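Local atomic coordinates of Lin1909 protein (Listeria innocua, PDB entry 3FIJ), a protein that probably acts as a gamma-glutamyl-gamma-aminobutyrate hydrolase of the class I glutamine amidotransferase type, and binds manganese. Residues P52-Q57 with D94-A99; A103-G108 with L208-L213; G126-Q131 with F181-A186. All coordinates share one frame; numbering follows the deposited sequence.

Contact 1 (P52-Q57 with D94-A99); sequences PSTAVQ and DSYEIA
The segment 52-57 opens with a short 3-10 turn at Pro52 to Thr54 and passes into a helix at Ala55, while 94-99 is regular helix throughout. The two backbones come nearest at Pro52 and Tyr96, whose CA atoms lie 4.6 Å apart. The turn is closed from within by Ala55 N, which donates to Pro52 O at 2.8 Å, and this brings Pro52 and Ala55 together against one side of the second helix. Both alanine methyls point at the opposing segment; that of Ala55 runs at the flank of Ala99, Ala55 CB a tight 3.4 Å from Ala99 CB. Pro52 borders this pair, its carbonyl O 3.7 Å from Ala99 CB, and its ring reaches Ser95 with CG against CB. Such small side chains let two helical elements approach closely on one flank of an alpha/beta sheet. Here they belong to successive connections of the parallel strands: helix 55-60 leads into strand 64-67, and helix 91-106 carries the beta-alpha-beta crossover from that strand to 111-114. Tyr96 holds the other end of the contact. Its CG stands anti to the backbone N (chi1 -173°), so the ring extends along the turn with Pro52 N at its edge, 4.0 Å from CD1. Further out, Thr54 crosses the tyrosine at about a right angle and sets OG1 3.4 Å from Tyr96 CE1, although the hydroxyl is hydrogen-bonded to Asp51 O, just before the turn. Thr54 and Tyr96 also pack against Lys4 and Phe43 of a second subunit, respectively.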
# COMPACT_ATOMS: atom_id res chain seq x y z
N PRO A 52 -20.61 28.90 15.30
CA PRO A 52 -21.68 29.65 14.61
C PRO A 52 -21.74 31.12 14.99
O PRO A 52 -21.92 31.99 14.14
CB PRO A 52 -22.95 28.90 15.03
CG PRO A 52 -22.48 27.48 15.08
CD PRO A 52 -21.12 27.60 15.78
N SER A 53 -21.59 31.40 16.28
CA SER A 53 -21.62 32.77 16.80
C SER A 53 -20.58 33.69 16.15
O SER A 53 -20.71 34.92 16.25
CB SER A 53 -21.40 32.76 18.30
OG SER A 53 -20.11 32.27 18.63
N THR A 54 -19.56 33.13 15.51
CA THR A 54 -18.54 33.96 14.87
C THR A 54 -18.84 34.18 13.40
O THR A 54 -18.05 34.81 12.69
CB THR A 54 -17.13 33.34 14.97
OG1 THR A 54 -17.09 32.12 14.23
CG2 THR A 54 -16.77 33.05 16.43
N ALA A 55 -19.97 33.67 12.95
CA ALA A 55 -20.35 33.81 11.54
C ALA A 55 -20.50 35.26 11.07
O ALA A 55 -20.02 35.61 9.99
CB ALA A 55 -21.63 33.04 11.26
N VAL A 56 -21.17 36.11 11.85
CA VAL A 56 -21.32 37.47 11.37
C VAL A 56 -19.97 38.18 11.31
O VAL A 56 -19.75 39.02 10.43
CB VAL A 56 -22.39 38.29 12.20
CG1 VAL A 56 -23.28 37.35 13.00
CG2 VAL A 56 -21.72 39.35 13.06
N GLN A 57 -19.04 37.85 12.20
CA GLN A 57 -17.73 38.48 12.16
C GLN A 57 -16.98 37.98 10.92
O GLN A 57 -16.18 38.70 10.32
CB GLN A 57 -16.90 38.16 13.41
CG GLN A 57 -15.53 38.84 13.39
CD GLN A 57 -14.66 38.50 14.59
OE1 GLN A 57 -13.58 39.07 14.76
NE2 GLN A 57 -15.11 37.57 15.42
N ASP A 94 -21.37 22.03 9.00
CA ASP A 94 -22.72 22.34 8.57
C ASP A 94 -23.33 23.48 9.36
O ASP A 94 -23.90 24.40 8.79
CB ASP A 94 -23.59 21.09 8.68
CG ASP A 94 -23.11 19.98 7.76
OD1 ASP A 94 -22.85 20.28 6.57
OD2 ASP A 94 -23.00 18.82 8.22
N SER A 95 -23.18 23.42 10.68
CA SER A 95 -23.71 24.47 11.55
C SER A 95 -23.07 25.81 11.24
O SER A 95 -23.76 26.83 11.11
CB SER A 95 -23.45 24.13 13.02
OG SER A 95 -24.14 22.95 13.39
N TYR A 96 -21.74 25.82 11.14
CA TYR A 96 -21.01 27.04 10.86
C TYR A 96 -21.40 27.62 9.50
O TYR A 96 -21.69 28.81 9.40
CB TYR A 96 -19.49 26.78 10.89
CG TYR A 96 -18.69 28.06 10.76
CD1 TYR A 96 -18.89 29.12 11.65
CD2 TYR A 96 -17.74 28.21 9.74
CE1 TYR A 96 -18.16 30.31 11.52
CE2 TYR A 96 -17.01 29.39 9.60
CZ TYR A 96 -17.22 30.44 10.49
OH TYR A 96 -16.50 31.61 10.38
N GLU A 97 -21.43 26.78 8.47
CA GLU A 97 -21.81 27.26 7.15
C GLU A 97 -23.25 27.76 7.16
O GLU A 97 -23.55 28.79 6.56
CB GLU A 97 -21.62 26.15 6.10
CG GLU A 97 -20.17 25.74 5.95
CD GLU A 97 -19.90 24.94 4.69
OE1 GLU A 97 -20.73 24.10 4.31
OE2 GLU A 97 -18.83 25.13 4.09
N ILE A 98 -24.14 27.05 7.85
CA ILE A 98 -25.53 27.49 7.93
C ILE A 98 -25.48 28.93 8.45
O ILE A 98 -26.06 29.84 7.86
CB ILE A 98 -26.37 26.65 8.93
CG1 ILE A 98 -26.48 25.20 8.46
CG2 ILE A 98 -27.75 27.27 9.10
CD1 ILE A 98 -27.23 25.02 7.19
N ALA A 99 -24.76 29.12 9.56
CA ALA A 99 -24.61 30.44 10.17
C ALA A 99 -24.00 31.44 9.18
O ALA A 99 -24.34 32.62 9.20
CB ALA A 99 -23.74 30.34 11.42

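Contact 2 (A103-G108 with L208-L213); sequences AALDAG and LPSWYL
Neither aromatic ring of 208-213 offers a face or an edge to 103-108. Trp211 leads off to Ala235 and Glu239 of helix 227-241, and the Tyr212 ring meets Phe189 with the two planes at about 85°. The contact falls instead to Pro209 and Ser210, in the loop that enters strand 212-215, and to the C-terminal end of helix 91-106. Leu105, with CG beside the backbone N (chi1 -79°), brings its CD2 branch alongside the proline ring, 3.9 Å from Pro209 CG, and also over Ser210 CB. Gly108 is the first residue to leave helical angles, in a Schellman motif: its positive phi (67°) turns the chain, and its N bonds back to Leu105 O at 2.9 Å. This glycine lies against the loop, with Gly108 CA 3.3 Å from Pro209 O in a CH···O contact. Ser210 OG sits close to Gly108 C, yet its hydrogen bond is to Lys109 O. A water donates to Gly108 O at 2.9 Å and accepts from Trp211 N at 3.2 Å. The chemistry thus implies a joint between helix end and strand start in which one leucine branch supplies the apolar grip and a water links the two main chains.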
# COMPACT_ATOMS: atom_id res chain seq x y z
N ALA A 103 -25.80 34.90 7.81
CA ALA A 103 -25.12 36.17 8.04
C ALA A 103 -24.84 36.86 6.71
O ALA A 103 -24.90 38.09 6.62
CB ALA A 103 -23.81 35.94 8.80
N ALA A 104 -24.54 36.08 5.67
CA ALA A 104 -24.26 36.60 4.33
C ALA A 104 -25.54 37.16 3.71
O ALA A 104 -25.53 38.19 3.04
CB ALA A 104 -23.69 35.50 3.45
N LEU A 105 -26.64 36.46 3.93
CA LEU A 105 -27.93 36.90 3.42
C LEU A 105 -28.29 38.21 4.11
O LEU A 105 -28.69 39.18 3.46
CB LEU A 105 -29.00 35.84 3.68
CG LEU A 105 -28.96 34.67 2.70
CD1 LEU A 105 -29.88 33.56 3.16
CD2 LEU A 105 -29.37 35.17 1.31
N ASP A 106 -28.11 38.24 5.43
CA ASP A 106 -28.43 39.44 6.20
C ASP A 106 -27.63 40.66 5.73
O ASP A 106 -28.07 41.80 5.89
CB ASP A 106 -28.17 39.20 7.69
CG ASP A 106 -28.64 40.36 8.56
OD1 ASP A 106 -28.40 40.33 9.79
OD2 ASP A 106 -29.25 41.30 8.01
N ALA A 107 -26.46 40.41 5.15
CA ALA A 107 -25.61 41.49 4.66
C ALA A 107 -25.82 41.77 3.18
O ALA A 107 -25.24 42.71 2.63
CB ALA A 107 -24.15 41.16 4.93
N GLY A 108 -26.64 40.94 2.53
CA GLY A 108 -26.92 41.12 1.12
C GLY A 108 -25.74 40.86 0.20
O GLY A 108 -25.77 41.22 -0.98
N LEU A 208 -34.41 37.14 -3.19
CA LEU A 208 -33.45 36.96 -2.10
C LEU A 208 -32.66 38.25 -1.92
O LEU A 208 -32.38 38.96 -2.87
CB LEU A 208 -32.48 35.82 -2.40
CG LEU A 208 -32.98 34.38 -2.33
CD1 LEU A 208 -31.78 33.45 -2.34
CD2 LEU A 208 -33.80 34.16 -1.07
N PRO A 209 -32.29 38.56 -0.67
CA PRO A 209 -31.52 39.79 -0.42
C PRO A 209 -30.11 39.70 -0.99
O PRO A 209 -29.38 40.69 -1.00
CB PRO A 209 -31.53 39.88 1.10
CG PRO A 209 -31.51 38.45 1.52
CD PRO A 209 -32.52 37.82 0.59
N SER A 210 -29.74 38.52 -1.48
CA SER A 210 -28.41 38.31 -2.06
C SER A 210 -28.44 37.65 -3.43
O SER A 210 -29.33 36.85 -3.72
CB SER A 210 -27.54 37.43 -1.14
OG SER A 210 -27.31 38.03 0.12
N TRP A 211 -27.46 37.98 -4.26
CA TRP A 211 -27.31 37.37 -5.57
C TRP A 211 -26.90 35.94 -5.20
O TRP A 211 -26.12 35.74 -4.27
CB TRP A 211 -26.18 38.07 -6.33
CG TRP A 211 -25.84 37.47 -7.66
CD1 TRP A 211 -26.29 37.89 -8.88
CD2 TRP A 211 -24.94 36.38 -7.91
NE1 TRP A 211 -25.71 37.13 -9.88
CE2 TRP A 211 -24.89 36.21 -9.31
CE3 TRP A 211 -24.17 35.56 -7.09
CZ2 TRP A 211 -24.10 35.22 -9.91
CZ3 TRP A 211 -23.39 34.57 -7.68
CH2 TRP A 211 -23.35 34.42 -9.08
N TYR A 212 -27.42 34.95 -5.91
CA TYR A 212 -27.08 33.58 -5.56
C TYR A 212 -27.12 32.61 -6.72
O TYR A 212 -28.07 32.59 -7.50
CB TYR A 212 -28.02 33.06 -4.46
CG TYR A 212 -27.85 31.58 -4.17
CD1 TYR A 212 -26.72 31.11 -3.52
CD2 TYR A 212 -28.81 30.65 -4.60
CE1 TYR A 212 -26.54 29.75 -3.29
CE2 TYR A 212 -28.63 29.28 -4.38
CZ TYR A 212 -27.49 28.84 -3.72
OH TYR A 212 -27.28 27.50 -3.48
N LEU A 213 -26.08 31.79 -6.80
CA LEU A 213 -25.99 30.75 -7.81
C LEU A 213 -25.45 29.48 -7.16
O LEU A 213 -24.36 29.49 -6.57
CB LEU A 213 -25.07 31.16 -8.96
CG LEU A 213 -24.90 30.00 -9.97
CD1 LEU A 213 -26.27 29.62 -10.54
CD2 LEU A 213 -23.94 30.38 -11.09
O HOH W 1 -25.37 40.40 -3.71

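Contact 3 (G126-Q131 with F181-A186); sequences GGTLYQ and FIKKLA
Tyr130 and Lys183 cross at about a right angle, the aliphatic part of the lysine lying over one face of the phenol ring. Lys183 CG is the atom that rests there, 3.7 Å from the centroid of the Tyr130 ring, in a CH-pi contact. With CG anti to the backbone N the lysine chain passes across the ring face, then bends at chi3 (68°), and NZ forms a salt bridge with Glu80. Tyr130 OH is held separately by Glu137. Phe181 leaves the same face of the little two-stranded antiparallel sheet as Tyr130, with CB 4.1 Å from Tyr130 CD1; Leu129 and Ile182 diverge toward helix 116-124. Below the side chains, Tyr130 N donates to Phe181 O at 2.7 Å in the carbonyl plane, and the return bond from Phe181 N is weak. Opposite Thr128 the second strand fits in two residues, Lys183 and Lys184, as a classic beta bulge does. Thr128 grips it three times: its N donates to Lys184 O at 2.7 Å, its O accepts from Lys183 N at 2.8 Å, and its OG1, in the crowded position (chi1 63°), accepts from Lys184 N at 2.9 Å. Phe181 turns edge-to-face with His143 and His178, two manganese ligands, so the bonds that fix the backbone of Phe181 probably help to hold this second-shell ring against the two imidazoles.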
# COMPACT_ATOMS: atom_id res chain seq x y z
N GLY A 126 -34.56 25.27 4.80
CA GLY A 126 -35.73 24.41 4.90
C GLY A 126 -35.99 23.33 3.87
O GLY A 126 -37.08 22.77 3.85
N GLY A 127 -35.01 23.03 3.02
CA GLY A 127 -35.21 21.99 2.01
C GLY A 127 -34.73 20.65 2.53
O GLY A 127 -34.33 20.54 3.68
N THR A 128 -34.79 19.61 1.69
CA THR A 128 -34.33 18.29 2.10
C THR A 128 -33.47 17.68 1.00
O THR A 128 -33.38 18.24 -0.09
CB THR A 128 -35.52 17.32 2.40
OG1 THR A 128 -36.28 17.10 1.21
CG2 THR A 128 -36.42 17.91 3.48
N LEU A 129 -32.86 16.54 1.29
CA LEU A 129 -31.99 15.87 0.32
C LEU A 129 -32.23 14.37 0.27
O LEU A 129 -32.76 13.78 1.21
CB LEU A 129 -30.53 16.08 0.72
CG LEU A 129 -30.04 17.48 1.10
CD1 LEU A 129 -28.62 17.38 1.66
CD2 LEU A 129 -30.11 18.40 -0.10
N TYR A 130 -31.86 13.74 -0.84
CA TYR A 130 -31.93 12.29 -0.95
C TYR A 130 -30.58 11.91 -0.36
O TYR A 130 -29.56 12.47 -0.76
CB TYR A 130 -31.98 11.81 -2.40
CG TYR A 130 -33.32 11.95 -3.08
CD1 TYR A 130 -33.61 13.06 -3.86
CD2 TYR A 130 -34.30 10.95 -2.96
CE1 TYR A 130 -34.84 13.19 -4.50
CE2 TYR A 130 -35.54 11.07 -3.59
CZ TYR A 130 -35.79 12.20 -4.36
OH TYR A 130 -37.00 12.33 -4.99
N GLN A 131 -30.55 10.98 0.59
CA GLN A 131 -29.30 10.57 1.21
C GLN A 131 -28.36 9.78 0.30
O GLN A 131 -27.14 9.77 0.53
CB GLN A 131 -29.60 9.77 2.48
CG GLN A 131 -30.09 10.64 3.61
CD GLN A 131 -30.21 9.90 4.93
OE1 GLN A 131 -29.40 9.01 5.24
NE2 GLN A 131 -31.21 10.26 5.72
N PHE A 181 -28.65 14.27 -3.50
CA PHE A 181 -29.37 15.26 -4.32
C PHE A 181 -30.40 16.05 -3.53
O PHE A 181 -30.86 15.62 -2.47
CB PHE A 181 -30.15 14.59 -5.45
CG PHE A 181 -29.37 13.61 -6.26
CD1 PHE A 181 -29.12 12.34 -5.77
CD2 PHE A 181 -28.90 13.96 -7.52
CE1 PHE A 181 -28.42 11.41 -6.53
CE2 PHE A 181 -28.20 13.04 -8.30
CZ PHE A 181 -27.96 11.76 -7.80
N ILE A 182 -30.78 17.20 -4.06
CA ILE A 182 -31.82 17.99 -3.44
C ILE A 182 -33.10 17.19 -3.65
O ILE A 182 -33.39 16.75 -4.77
CB ILE A 182 -31.99 19.37 -4.12
CG1 ILE A 182 -30.80 20.28 -3.79
CG2 ILE A 182 -33.33 20.00 -3.69
CD1 ILE A 182 -31.00 21.74 -4.19
N LYS A 183 -33.86 16.98 -2.58
CA LYS A 183 -35.12 16.25 -2.68
C LYS A 183 -36.17 17.34 -2.73
O LYS A 183 -36.67 17.69 -3.79
CB LYS A 183 -35.32 15.34 -1.45
CG LYS A 183 -36.51 14.37 -1.57
CD LYS A 183 -36.42 13.21 -0.56
CE LYS A 183 -36.58 13.69 0.88
NZ LYS A 183 -36.12 12.68 1.90
N LYS A 184 -36.48 17.89 -1.56
CA LYS A 184 -37.45 18.97 -1.48
C LYS A 184 -36.67 20.29 -1.51
O LYS A 184 -35.83 20.56 -0.65
CB LYS A 184 -38.26 18.85 -0.18
CG LYS A 184 -39.36 19.89 -0.04
CD LYS A 184 -40.33 19.84 -1.22
CE LYS A 184 -41.46 20.86 -1.08
NZ LYS A 184 -42.34 20.85 -2.28
N LEU A 185 -36.94 21.10 -2.52
CA LEU A 185 -36.28 22.39 -2.68
C LEU A 185 -36.81 23.43 -1.69
O LEU A 185 -38.01 23.67 -1.62
CB LEU A 185 -36.48 22.90 -4.10
CG LEU A 185 -35.82 24.23 -4.45
CD1 LEU A 185 -34.31 24.02 -4.60
CD2 LEU A 185 -36.41 24.78 -5.74
N ALA A 186 -35.91 24.06 -0.94
CA ALA A 186 -36.31 25.09 0.02
C ALA A 186 -37.06 26.21 -0.71
O ALA A 186 -36.79 26.50 -1.87
CB ALA A 186 -35.08 25.64 0.73

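In the fold
Contacts 1 and 2 share helix 91-106 and touch where Val56 and Ala55 meet Ala103. All three contacts are partly buried, but they differ in chemistry. Contact 1 is apolar and adjoins a second subunit; contact 2 adds a bridging water to its leucine-proline packing; contact 3, the largest by buried surface, is carried mostly by main-chain hydrogen bonds, with a threonine hydroxyl and a CH-pi contact added. Contact 3 stands apart, its centre about 20 Å from that of contact 2, and it alone lies next to the manganese site, whereas the other two lie away from it, one between two helices and one between a helix end and the loop before a strand.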